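Local coordinates for protein cysteine protease (Xylella fastidiosa, PDB 3OIS) that binds the nucleotide UDP and probably hydrolyses peptide bonds as a papain-family cysteine peptidase, at residues F100-I114 and V132-Y146. Residues are numbered along the deposited sequence; the frame is centred on the assembly and turned at random. Where two conformers were deposited one is given.
Sequences FIPSRLFIYYNERKI and VLHKLGVCPEKEWPY. With UDP (uridine-5'-diphosphate), chain E.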
ATOM      1  N   PHE A 100       6.928  -2.590 -16.219  1.00 24.42           N
ATOM      2  CA  PHE A 100       7.763  -3.370 -15.298  1.00 24.18           C
ATOM      3  C   PHE A 100       7.144  -3.302 -13.916  1.00 21.77           C
ATOM      4  O   PHE A 100       6.397  -2.373 -13.647  1.00 21.82           O
ATOM      5  CB  PHE A 100       9.240  -2.866 -15.258  1.00 23.76           C
ATOM      6  CG  PHE A 100       9.366  -1.397 -14.905  1.00 24.20           C
ATOM      7  CD1 PHE A 100       9.460  -0.450 -15.887  1.00 24.71           C
ATOM      8  CD2 PHE A 100       9.336  -0.967 -13.572  1.00 22.80           C
ATOM      9  CE1 PHE A 100       9.555   0.922 -15.576  1.00 26.79           C
ATOM     10  CE2 PHE A 100       9.435   0.414 -13.243  1.00 25.40           C
ATOM     11  CZ  PHE A 100       9.522   1.357 -14.248  1.00 28.48           C
ATOM     12  N   ILE A 101       7.461  -4.273 -13.061  1.00 19.13           N
ATOM     13  CA  ILE A 101       7.089  -4.184 -11.640  1.00 16.82           C
ATOM     14  C   ILE A 101       8.140  -3.234 -11.009  1.00 17.02           C
ATOM     15  O   ILE A 101       9.328  -3.466 -11.171  1.00 16.61           O
ATOM     16  CB  ILE A 101       7.171  -5.543 -10.971  1.00 15.45           C
ATOM     17  CG1 ILE A 101       6.024  -6.457 -11.485  1.00 19.37           C
ATOM     18  CG2 ILE A 101       6.924  -5.398  -9.456  1.00 22.74           C
ATOM     19  CD1 ILE A 101       6.186  -7.964 -11.036  1.00 19.65           C
ATOM     20  N   PRO A 102       7.685  -2.150 -10.352  1.00 15.52           N
ATOM     21  CA  PRO A 102       8.657  -1.266  -9.668  1.00 15.77           C
ATOM     22  C   PRO A 102       9.340  -1.998  -8.504  1.00 17.33           C
ATOM     23  O   PRO A 102       8.710  -2.868  -7.852  1.00 17.46           O
ATOM     24  CB  PRO A 102       7.794  -0.110  -9.125  1.00 14.06           C
ATOM     25  CG  PRO A 102       6.559  -0.125  -9.995  1.00 16.63           C
ATOM     26  CD  PRO A 102       6.320  -1.564 -10.334  1.00 13.81           C
ATOM     27  N   SER A 103      10.626  -1.712  -8.295  1.00 13.63           N
ATOM     28  CA  SER A 103      11.383  -2.311  -7.160  1.00 14.20           C
ATOM     29  C   SER A 103      10.844  -1.978  -5.759  1.00 13.38           C
ATOM     30  O   SER A 103      11.082  -0.884  -5.234  1.00 14.11           O
ATOM     31  CB  SER A 103      12.866  -1.915  -7.203  1.00 13.80           C
ATOM     32  OG  SER A 103      13.474  -2.527  -6.091  1.00 14.03           O
ATOM     33  N   ARG A 104      10.181  -2.956  -5.152  1.00 12.26           N
ATOM     34  CA  ARG A 104       9.570  -2.781  -3.810  1.00 12.78           C
ATOM     35  C   ARG A 104      10.635  -2.621  -2.752  1.00 14.33           C
ATOM     36  O   ARG A 104      10.476  -1.797  -1.840  1.00 13.44           O
ATOM     37  CB  ARG A 104       8.697  -3.982  -3.509  1.00 13.35           C
ATOM     38  CG  ARG A 104       7.355  -3.902  -4.372  1.00 15.51           C
ATOM     39  CD  ARG A 104       6.628  -5.264  -4.329  1.00 13.68           C
ATOM     40  NE  ARG A 104       7.356  -6.371  -4.974  1.00 14.03           N
ATOM     41  CZ  ARG A 104       7.239  -7.680  -4.702  1.00 13.64           C
ATOM     42  NH1 ARG A 104       6.449  -8.136  -3.724  1.00 14.07           N
ATOM     43  NH2 ARG A 104       8.007  -8.559  -5.440  1.00 17.13           N
ATOM     44  N   LEU A 105      11.754  -3.348  -2.886  1.00 12.92           N
ATOM     45  CA  LEU A 105      12.795  -3.199  -1.843  1.00 13.82           C
ATOM     46  C   LEU A 105      13.510  -1.863  -1.994  1.00 13.39           C
ATOM     47  O   LEU A 105      13.936  -1.320  -1.017  1.00 13.77           O
ATOM     48  CB  LEU A 105      13.861  -4.286  -1.936  1.00 12.01           C
ATOM     49  CG  LEU A 105      13.392  -5.663  -1.463  1.00 12.41           C
ATOM     50  CD1 LEU A 105      14.633  -6.585  -1.427  1.00 14.96           C
ATOM     51  CD2 LEU A 105      12.776  -5.570  -0.035  1.00 18.63           C
ATOM     52  N   PHE A 106      13.609  -1.331  -3.247  1.00 13.13           N
ATOM     53  CA  PHE A 106      14.162   0.018  -3.390  1.00 13.81           C
ATOM     54  C   PHE A 106      13.267   1.037  -2.576  1.00 14.20           C
ATOM     55  O   PHE A 106      13.779   1.964  -1.872  1.00 14.86           O
ATOM     56  CB  PHE A 106      14.158   0.476  -4.860  1.00 13.08           C
ATOM     57  CG  PHE A 106      14.757   1.835  -5.075  1.00 10.96           C
ATOM     58  CD1 PHE A 106      16.144   1.963  -5.288  1.00 16.09           C
ATOM     59  CD2 PHE A 106      13.954   3.000  -5.065  1.00 11.93           C
ATOM     60  CE1 PHE A 106      16.682   3.197  -5.483  1.00 14.10           C
ATOM     61  CE2 PHE A 106      14.518   4.271  -5.238  1.00 14.18           C
ATOM     62  CZ  PHE A 106      15.926   4.332  -5.448  1.00 12.24           C
ATOM     63  N   ILE A 107      11.970   0.940  -2.707  1.00 14.38           N
ATOM     64  CA  ILE A 107      11.107   1.823  -1.940  1.00 14.05           C
ATOM     65  C   ILE A 107      11.324   1.581  -0.450  1.00 14.03           C
ATOM     66  O   ILE A 107      11.497   2.545   0.274  1.00 13.10           O
ATOM     67  CB  ILE A 107       9.638   1.732  -2.335  1.00 15.05           C
ATOM     68  CG1 ILE A 107       9.430   2.156  -3.824  1.00 15.09           C
ATOM     69  CG2 ILE A 107       8.662   2.577  -1.425  1.00 15.32           C
ATOM     70  CD1 ILE A 107       8.127   1.659  -4.297  1.00 11.66           C
ATOM     71  N   TYR A 108      11.261   0.331  -0.030  1.00 14.20           N
ATOM     72  CA  TYR A 108      11.282  -0.024   1.416  1.00 13.14           C
ATOM     73  C   TYR A 108      12.623   0.382   2.048  1.00 12.30           C
ATOM     74  O   TYR A 108      12.660   0.820   3.181  1.00 12.21           O
ATOM     75  CB  TYR A 108      10.941  -1.518   1.620  1.00 13.53           C
ATOM     76  CG  TYR A 108      10.727  -1.938   3.084  1.00 12.63           C
ATOM     77  CD1 TYR A 108       9.977  -1.097   3.972  1.00 11.46           C
ATOM     78  CD2 TYR A 108      11.173  -3.194   3.527  1.00 13.24           C
ATOM     79  CE1 TYR A 108       9.740  -1.528   5.308  1.00 11.51           C
ATOM     80  CE2 TYR A 108      11.010  -3.611   4.869  1.00 11.97           C
ATOM     81  CZ  TYR A 108      10.297  -2.738   5.743  1.00 13.39           C
ATOM     82  OH  TYR A 108      10.097  -3.200   7.005  1.00 12.87           O
ATOM     83  N   TYR A 109      13.734   0.223   1.324  1.00 13.47           N
ATOM     84  CA  TYR A 109      15.052   0.577   1.888  1.00 12.97           C
ATOM     85  C   TYR A 109      15.080   2.097   2.124  1.00 13.38           C
ATOM     86  O   TYR A 109      15.386   2.590   3.248  1.00 13.34           O
ATOM     87  CB  TYR A 109      16.184   0.111   0.922  1.00 12.71           C
ATOM     88  CG  TYR A 109      17.536   0.482   1.453  1.00 14.79           C
ATOM     89  CD1 TYR A 109      18.241  -0.432   2.164  1.00 16.40           C
ATOM     90  CD2 TYR A 109      18.071   1.747   1.264  1.00 15.69           C
ATOM     91  CE1 TYR A 109      19.472  -0.091   2.732  1.00 16.65           C
ATOM     92  CE2 TYR A 109      19.367   2.068   1.803  1.00 14.31           C
ATOM     93  CZ  TYR A 109      19.994   1.178   2.503  1.00 19.17           C
ATOM     94  OH  TYR A 109      21.206   1.534   2.964  1.00 19.99           O
ATOM     95  N   ASN A 110      14.658   2.878   1.120  1.00 12.98           N
ATOM     96  CA  ASN A 110      14.684   4.272   1.277  1.00 13.13           C
ATOM     97  C   ASN A 110      13.673   4.817   2.272  1.00 14.07           C
ATOM     98  O   ASN A 110      13.958   5.808   2.941  1.00 14.11           O
ATOM     99  CB  ASN A 110      14.628   4.933  -0.117  1.00 12.96           C
ATOM    100  CG  ASN A 110      15.956   4.700  -0.870  1.00 15.87           C
ATOM    101  OD1 ASN A 110      16.994   5.157  -0.450  1.00 16.79           O
ATOM    102  ND2 ASN A 110      15.902   3.943  -1.945  1.00 15.90           N
ATOM    103  N   GLU A 111      12.507   4.181   2.416  1.00 14.47           N
ATOM    104  CA  GLU A 111      11.588   4.620   3.473  1.00 12.33           C
ATOM    105  C   GLU A 111      12.279   4.531   4.839  1.00 11.76           C
ATOM    106  O   GLU A 111      12.121   5.406   5.631  1.00 13.01           O
ATOM    107  CB  GLU A 111      10.346   3.710   3.561  1.00 12.46           C
ATOM    108  CG  GLU A 111       9.407   3.874   2.411  1.00 13.93           C
ATOM    109  CD  GLU A 111       8.317   2.801   2.364  1.00 12.50           C
ATOM    110  OE1 GLU A 111       8.618   1.615   2.507  1.00 14.70           O
ATOM    111  OE2 GLU A 111       7.128   3.231   2.256  1.00 13.40           O
ATOM    112  N   ARG A 112      13.073   3.503   5.075  1.00 13.42           N
ATOM    113  CA  ARG A 112      13.665   3.260   6.420  1.00 14.20           C
ATOM    114  C   ARG A 112      14.926   4.161   6.635  1.00 16.23           C
ATOM    115  O   ARG A 112      15.452   4.183   7.695  1.00 17.35           O
ATOM    116  CB  ARG A 112      13.983   1.797   6.584  1.00 13.46           C
ATOM    117  CG  ARG A 112      12.543   1.094   6.826  1.00 15.17           C
ATOM    118  CD  ARG A 112      12.718  -0.410   7.010  1.00 13.22           C
ATOM    119  NE  ARG A 112      13.143  -0.835   5.713  1.00 21.68           N
ATOM    120  CZ  ARG A 112      14.091  -1.691   5.510  1.00 18.31           C
ATOM    121  NH1 ARG A 112      14.671  -2.300   6.563  1.00 20.76           N
ATOM    122  NH2 ARG A 112      14.394  -1.967   4.254  1.00 18.78           N
ATOM    123  N   LYS A 113      15.358   4.877   5.599  1.00 14.77           N
ATOM    124  CA  LYS A 113      16.328   6.014   5.761  1.00 14.89           C
ATOM    125  C   LYS A 113      15.655   7.207   6.374  1.00 16.79           C
ATOM    126  O   LYS A 113      16.338   8.065   6.989  1.00 17.84           O
ATOM    127  CB  LYS A 113      16.937   6.424   4.399  1.00 13.84           C
ATOM    128  CG  LYS A 113      17.773   5.261   3.761  1.00 16.03           C
ATOM    129  CD  LYS A 113      19.023   4.826   4.557  1.00 20.92           C
ATOM    130  CE  LYS A 113      20.122   5.882   4.538  1.00 22.61           C
ATOM    131  NZ  LYS A 113      21.212   5.522   5.576  1.00 27.36           N
ATOM    132  N   ILE A 114      14.344   7.359   6.206  1.00 17.65           N
ATOM    133  CA  ILE A 114      13.618   8.475   6.770  1.00 16.22           C
ATOM    134  C   ILE A 114      13.125   8.186   8.213  1.00 18.12           C
ATOM    135  O   ILE A 114      13.355   8.999   9.158  1.00 17.76           O
ATOM    136  CB  ILE A 114      12.336   8.841   5.897  1.00 16.61           C
ATOM    137  CG1 ILE A 114      12.858   9.242   4.512  1.00 18.22           C
ATOM    138  CG2 ILE A 114      11.668  10.011   6.504  1.00 14.13           C
ATOM    139  CD1 ILE A 114      11.749   9.312   3.413  1.00 18.59           C
ATOM    140  N   VAL A 132       9.908   9.066  -1.035  1.00 14.39           N
ATOM    141  CA  VAL A 132      10.856   8.324  -1.848  1.00 14.93           C
ATOM    142  C   VAL A 132      10.464   8.426  -3.325  1.00 13.72           C
ATOM    143  O   VAL A 132      11.268   8.835  -4.137  1.00 16.87           O
ATOM    144  CB  VAL A 132      10.939   6.826  -1.474  1.00 14.17           C
ATOM    145  CG1 VAL A 132      11.841   6.075  -2.412  1.00 10.96           C
ATOM    146  CG2 VAL A 132      11.409   6.668  -0.003  1.00 15.06           C
ATOM    147  N   LEU A 133       9.193   8.134  -3.644  1.00 13.92           N
ATOM    148  CA  LEU A 133       8.779   8.274  -5.052  1.00 13.46           C
ATOM    149  C   LEU A 133       8.946   9.665  -5.637  1.00 15.59           C
ATOM    150  O   LEU A 133       9.176   9.752  -6.857  1.00 15.71           O
ATOM    151  CB  LEU A 133       7.356   7.775  -5.228  1.00 13.05           C
ATOM    152  CG  LEU A 133       7.198   6.294  -4.950  1.00 13.97           C
ATOM    153  CD1 LEU A 133       5.639   5.874  -4.991  1.00 14.50           C
ATOM    154  CD2 LEU A 133       8.012   5.419  -5.881  1.00 14.67           C
ATOM    155  N   HIS A 134       8.740  10.700  -4.825  1.00 15.80           N
ATOM    156  CA  HIS A 134       8.783  12.095  -5.284  1.00 18.04           C
ATOM    157  C   HIS A 134      10.225  12.559  -5.512  1.00 16.68           C
ATOM    158  O   HIS A 134      10.521  13.175  -6.539  1.00 16.58           O
ATOM    159  CB  HIS A 134       8.130  13.002  -4.267  1.00 17.03           C
ATOM    160  CG  HIS A 134       7.930  14.411  -4.751  1.00 19.66           C
ATOM    161  ND1 HIS A 134       7.839  15.500  -3.895  1.00 20.76           N
ATOM    162  CD2 HIS A 134       7.787  14.900  -6.012  1.00 17.61           C
ATOM    163  CE1 HIS A 134       7.637  16.600  -4.609  1.00 19.70           C
ATOM    164  NE2 HIS A 134       7.614  16.274  -5.896  1.00 19.14           N
ATOM    165  N   LYS A 135      11.096  12.276  -4.546  1.00 18.08           N
ATOM    166  CA  LYS A 135      12.474  12.758  -4.566  1.00 18.70           C
ATOM    167  C   LYS A 135      13.490  11.826  -5.217  1.00 19.07           C
ATOM    168  O   LYS A 135      14.467  12.319  -5.818  1.00 21.02           O
ATOM    169  CB  LYS A 135      12.941  13.008  -3.126  1.00 19.83           C
ATOM    170  CG  LYS A 135      12.091  13.998  -2.389  1.00 17.53           C
ATOM    171  CD  LYS A 135      12.114  15.408  -2.970  1.00 24.40           C
ATOM    172  CE  LYS A 135      11.233  16.330  -2.136  1.00 26.58           C
ATOM    173  NZ  LYS A 135      11.198  17.701  -2.679  1.00 30.58           N
ATOM    174  N   LEU A 136      13.300  10.493  -5.129  1.00 16.92           N
ATOM    175  CA  LEU A 136      14.234   9.509  -5.652  0.50 17.08           C
ATOM    176  C   LEU A 136      13.635   8.760  -6.847  1.00 16.57           C
ATOM    177  O   LEU A 136      14.353   8.264  -7.667  1.00 18.08           O
ATOM    178  CB  LEU A 136      14.609   8.505  -4.572  0.50 16.75           C
ATOM    179  CG  LEU A 136      15.075   9.136  -3.251  0.50 16.74           C
ATOM    180  CD1 LEU A 136      15.639   8.097  -2.285  0.50 18.55           C
ATOM    181  CD2 LEU A 136      16.093  10.269  -3.508  0.50 14.01           C
ATOM    182  N   GLY A 137      12.290   8.606  -6.889  1.00 16.67           N
ATOM    183  CA  GLY A 137      11.720   7.706  -7.909  1.00 15.74           C
ATOM    184  C   GLY A 137      11.745   6.248  -7.460  1.00 17.76           C
ATOM    185  O   GLY A 137      11.668   5.936  -6.200  1.00 17.76           O
ATOM    186  N   VAL A 138      11.794   5.344  -8.415  1.00 14.26           N
ATOM    187  CA  VAL A 138      11.917   3.907  -8.154  1.00 14.08           C
ATOM    188  C   VAL A 138      12.444   3.237  -9.408  1.00 15.24           C
ATOM    189  O   VAL A 138      12.021   3.593 -10.540  1.00 17.72           O
ATOM    190  CB  VAL A 138      10.545   3.261  -7.723  1.00 12.88           C
ATOM    191  CG1 VAL A 138       9.372   3.619  -8.738  1.00 16.02           C
ATOM    192  CG2 VAL A 138      10.686   1.767  -7.458  1.00 13.46           C
ATOM    193  N   CYS A 139      13.376   2.314  -9.228  1.00 15.59           N
ATOM    194  CA  CYS A 139      13.936   1.563 -10.392  1.00 17.19           C
ATOM    195  C   CYS A 139      13.106   0.309 -10.648  1.00 18.87           C
ATOM    196  O   CYS A 139      12.322  -0.123  -9.809  1.00 19.87           O
ATOM    197  CB  CYS A 139      15.397   1.205 -10.134  1.00 19.07           C
ATOM    198  SG  CYS A 139      15.697   0.106  -8.745  1.00 18.52           S
ATOM    199  N   PRO A 140      13.272  -0.329 -11.826  1.00 18.17           N
ATOM    200  CA  PRO A 140      12.594  -1.568 -12.056  1.00 17.75           C
ATOM    201  C   PRO A 140      13.010  -2.702 -11.087  1.00 17.81           C
ATOM    202  O   PRO A 140      14.185  -2.813 -10.686  1.00 17.26           O
ATOM    203  CB  PRO A 140      13.049  -1.925 -13.531  1.00 19.21           C
ATOM    204  CG  PRO A 140      13.223  -0.548 -14.142  1.00 18.40           C
ATOM    205  CD  PRO A 140      13.997   0.168 -13.029  1.00 20.04           C
ATOM    206  N   GLU A 141      12.077  -3.587 -10.754  1.00 17.29           N
ATOM    207  CA  GLU A 141      12.378  -4.634  -9.827  1.00 17.61           C
ATOM    208  C   GLU A 141      13.485  -5.566 -10.378  1.00 18.47           C
ATOM    209  O   GLU A 141      14.279  -6.029  -9.621  1.00 16.51           O
ATOM    210  CB  GLU A 141      11.116  -5.342  -9.304  1.00 17.35           C
ATOM    211  CG  GLU A 141      11.408  -6.287  -8.160  1.00 18.46           C
ATOM    212  CD  GLU A 141      10.159  -6.478  -7.330  1.00 18.91           C
ATOM    213  OE1 GLU A 141       9.316  -7.356  -7.674  1.00 17.41           O
ATOM    214  OE2 GLU A 141      10.075  -5.738  -6.331  1.00 17.29           O
ATOM    215  N   LYS A 142      13.571  -5.743 -11.698  1.00 19.41           N
ATOM    216  CA  LYS A 142      14.691  -6.552 -12.227  1.00 20.82           C
ATOM    217  C   LYS A 142      16.046  -6.075 -11.865  1.00 20.36           C
ATOM    218  O   LYS A 142      16.942  -6.915 -11.686  1.00 22.48           O
ATOM    219  CB  LYS A 142      14.558  -6.812 -13.754  1.00 22.69           C
ATOM    220  CG  LYS A 142      13.536  -7.958 -14.008  1.00 27.70           C
ATOM    221  CD  LYS A 142      13.041  -8.134 -15.448  1.00 32.36           C
ATOM    222  CE  LYS A 142      12.118  -9.357 -15.534  1.00 34.37           C
ATOM    223  NZ  LYS A 142      11.827  -9.764 -16.957  1.00 39.97           N
ATOM    224  N   GLU A 143      16.218  -4.754 -11.752  1.00 21.25           N
ATOM    225  CA  GLU A 143      17.477  -4.128 -11.373  0.50 20.32           C
ATOM    226  C   GLU A 143      17.736  -4.204  -9.859  1.00 20.77           C
ATOM    227  O   GLU A 143      18.867  -4.131  -9.404  1.00 19.81           O
ATOM    228  CB  GLU A 143      17.430  -2.658 -11.805  0.50 21.34           C
ATOM    229  CG  GLU A 143      18.729  -1.896 -11.728  0.50 20.46           C
ATOM    230  CD  GLU A 143      18.609  -0.514 -12.368  0.50 23.16           C
ATOM    231  OE1 GLU A 143      17.482  -0.099 -12.737  0.50 14.15           O
ATOM    232  OE2 GLU A 143      19.663   0.165 -12.523  0.50 21.04           O
ATOM    233  N   TRP A 144      16.661  -4.335  -9.061  1.00 19.02           N
ATOM    234  CA  TRP A 144      16.808  -4.443  -7.579  1.00 18.42           C
ATOM    235  C   TRP A 144      15.737  -5.404  -7.087  1.00 17.11           C
ATOM    236  O   TRP A 144      14.611  -4.956  -6.660  1.00 17.46           O
ATOM    237  CB  TRP A 144      16.720  -3.052  -6.861  1.00 18.99           C
ATOM    238  CG  TRP A 144      17.307  -3.131  -5.464  1.00 19.89           C
ATOM    239  CD1 TRP A 144      16.633  -2.990  -4.262  1.00 17.55           C
ATOM    240  CD2 TRP A 144      18.686  -3.409  -5.123  1.00 19.14           C
ATOM    241  NE1 TRP A 144      17.492  -3.206  -3.223  1.00 17.11           N
ATOM    242  CE2 TRP A 144      18.777  -3.405  -3.704  1.00 21.52           C
ATOM    243  CE3 TRP A 144      19.840  -3.662  -5.868  1.00 20.85           C
ATOM    244  CZ2 TRP A 144      19.995  -3.681  -3.022  1.00 22.06           C
ATOM    245  CZ3 TRP A 144      21.071  -3.863  -5.190  1.00 18.85           C
ATOM    246  CH2 TRP A 144      21.128  -3.911  -3.786  1.00 19.28           C
ATOM    247  N   PRO A 145      16.018  -6.700  -7.235  1.00 18.16           N
ATOM    248  CA  PRO A 145      14.942  -7.687  -7.140  1.00 17.88           C
ATOM    249  C   PRO A 145      14.489  -7.926  -5.701  1.00 16.93           C
ATOM    250  O   PRO A 145      15.218  -7.645  -4.759  1.00 17.32           O
ATOM    251  CB  PRO A 145      15.543  -8.969  -7.734  1.00 19.02           C
ATOM    252  CG  PRO A 145      17.017  -8.691  -7.999  1.00 21.27           C
ATOM    253  CD  PRO A 145      17.244  -7.222  -7.911  1.00 19.13           C
ATOM    254  N   TYR A 146      13.278  -8.451  -5.574  1.00 18.12           N
ATOM    255  CA  TYR A 146      12.670  -8.703  -4.268  1.00 16.52           C
ATOM    256  C   TYR A 146      13.179  -9.956  -3.575  1.00 18.02           C
ATOM    257  O   TYR A 146      13.366 -10.962  -4.230  1.00 20.10           O
ATOM    258  CB  TYR A 146      11.147  -8.807  -4.491  1.00 16.43           C
ATOM    259  CG  TYR A 146      10.369  -8.546  -3.209  1.00 15.77           C
ATOM    260  CD1 TYR A 146      10.271  -7.238  -2.695  1.00 14.44           C
ATOM    261  CD2 TYR A 146       9.733  -9.616  -2.549  1.00 14.17           C
ATOM    262  CE1 TYR A 146       9.544  -7.006  -1.477  1.00 16.69           C
ATOM    263  CE2 TYR A 146       9.075  -9.449  -1.310  1.00 13.16           C
ATOM    264  CZ  TYR A 146       8.959  -8.090  -0.823  1.00 13.30           C
ATOM    265  OH  TYR A 146       8.232  -7.881   0.329  1.00 15.70           O
TER
HETATM  266  N1  UDP E 292       3.476  18.047  -0.338  1.00 16.50           N
HETATM  267  C2  UDP E 292       2.352  17.356  -0.697  1.00 14.97           C
HETATM  268  N3  UDP E 292       2.225  16.956  -2.022  1.00 14.54           N
HETATM  269  C4  UDP E 292       3.188  17.231  -2.939  1.00 15.48           C
HETATM  270  C5  UDP E 292       4.329  17.977  -2.592  1.00 16.83           C
HETATM  271  C6  UDP E 292       4.490  18.276  -1.232  1.00 16.94           C
HETATM  272  O2  UDP E 292       1.489  17.073   0.072  1.00 13.61           O
HETATM  273  O4  UDP E 292       2.934  16.901  -4.142  1.00 14.13           O
HETATM  274  C1' UDP E 292       3.499  18.563   1.075  1.00 17.20           C
HETATM  275  C2' UDP E 292       3.753  17.499   2.121  1.00 19.48           C
HETATM  276  O2' UDP E 292       3.107  17.980   3.298  1.00 16.98           O
HETATM  277  C3' UDP E 292       5.217  17.647   2.250  1.00 18.83           C
HETATM  278  C4' UDP E 292       5.400  19.181   2.210  1.00 19.83           C
HETATM  279  O4' UDP E 292       4.459  19.621   1.208  1.00 19.50           O
HETATM  280  O3' UDP E 292       5.571  17.162   3.544  1.00 18.71           O
HETATM  281  C5' UDP E 292       6.848  19.542   1.895  1.00 18.87           C
HETATM  282  O5' UDP E 292       7.129  19.029   0.594  1.00 22.70           O
HETATM  283  PA  UDP E 292       8.312  19.466  -0.271  1.00 24.54           P
HETATM  284  O1A UDP E 292       8.625  18.526  -1.371  1.00 23.18           O
HETATM  285  O2A UDP E 292       8.188  20.897  -0.668  1.00 25.95           O
HETATM  286  O3A UDP E 292       9.472  19.353   0.867  1.00 32.94           O
HETATM  287  PB  UDP E 292      11.089  19.345   0.848  1.00 34.50           P
HETATM  288  O1B UDP E 292      11.524  20.357   1.803  1.00 39.37           O
HETATM  289  O2B UDP E 292      11.423  17.986   1.185  1.00 32.20           O
HETATM  290  O3B UDP E 292      11.664  19.653  -0.501  1.00 36.52           O
HETATM  291  O   HOH W   1      12.342  -5.467  -4.853  1.00 15.44           O
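Val-132, on the last turn of helix 126-135, fits knob-into-hole among Phe-106, Ile-107, Asn-110 and Glu-111 of helix 104-114, a helix-helix packing within the papain-like fold. Its CG2 lies 3.7 Å from Asn-110 CB. One turn on, Lys-135 donates through NZ to two phosphate oxygens of UDP, so the same short helix serves both the fold and the nucleotide pocket, to which Lys-131 also contributes. Past Gly-137, where positive phi ends the helical path, the chain passes along the Phe-106 ring, with the Gly-137 carbonyl O at its edge and Cys-139 N over one face; Cys-139 SG sits obliquely off the ring, 3.9 Å from Phe-106 CD1. CG2 of Val-138 packs against Ile-107 CG1 and Pro-102 CB. Two backbone bonds then join the extended chains in a single bridge, Ser-103 N to Cys-139 O (2.8 Å) and Glu-141 N to Ile-101 O (2.8 Å), while Pro-140 lays CG squarely over one face of Phe-100 in a CH-pi contact. Glu-141 reaches, with CG anti to its backbone N (chi1 -170°), to the start of helix 104-114. There OE2 accepts from Arg-104 N (3.0 Å, nearly straight at 172°) and Arg-104 NE, and OE1 takes NH2 of the same guanidinium in a side-on salt bridge. A water between Leu-105 N and the Trp-144 carbonyl also donates to OE2; these donors probably stabilise the carboxylate's negative charge. The Trp-144 carbonyl O additionally receives the hydroxyl of Ser-103, the helix N-cap, whose OG in turn accepts from Phe-106 N. Tyr-146, its hydroxyl bonded to Gln-72 and Ser-77, lies flat on one face of the Arg-104 guanidinium, a stacked cation-pi contact with planes 16° apart and Arg-104 CZ 3.7 Å from the ring centroid of Tyr-146.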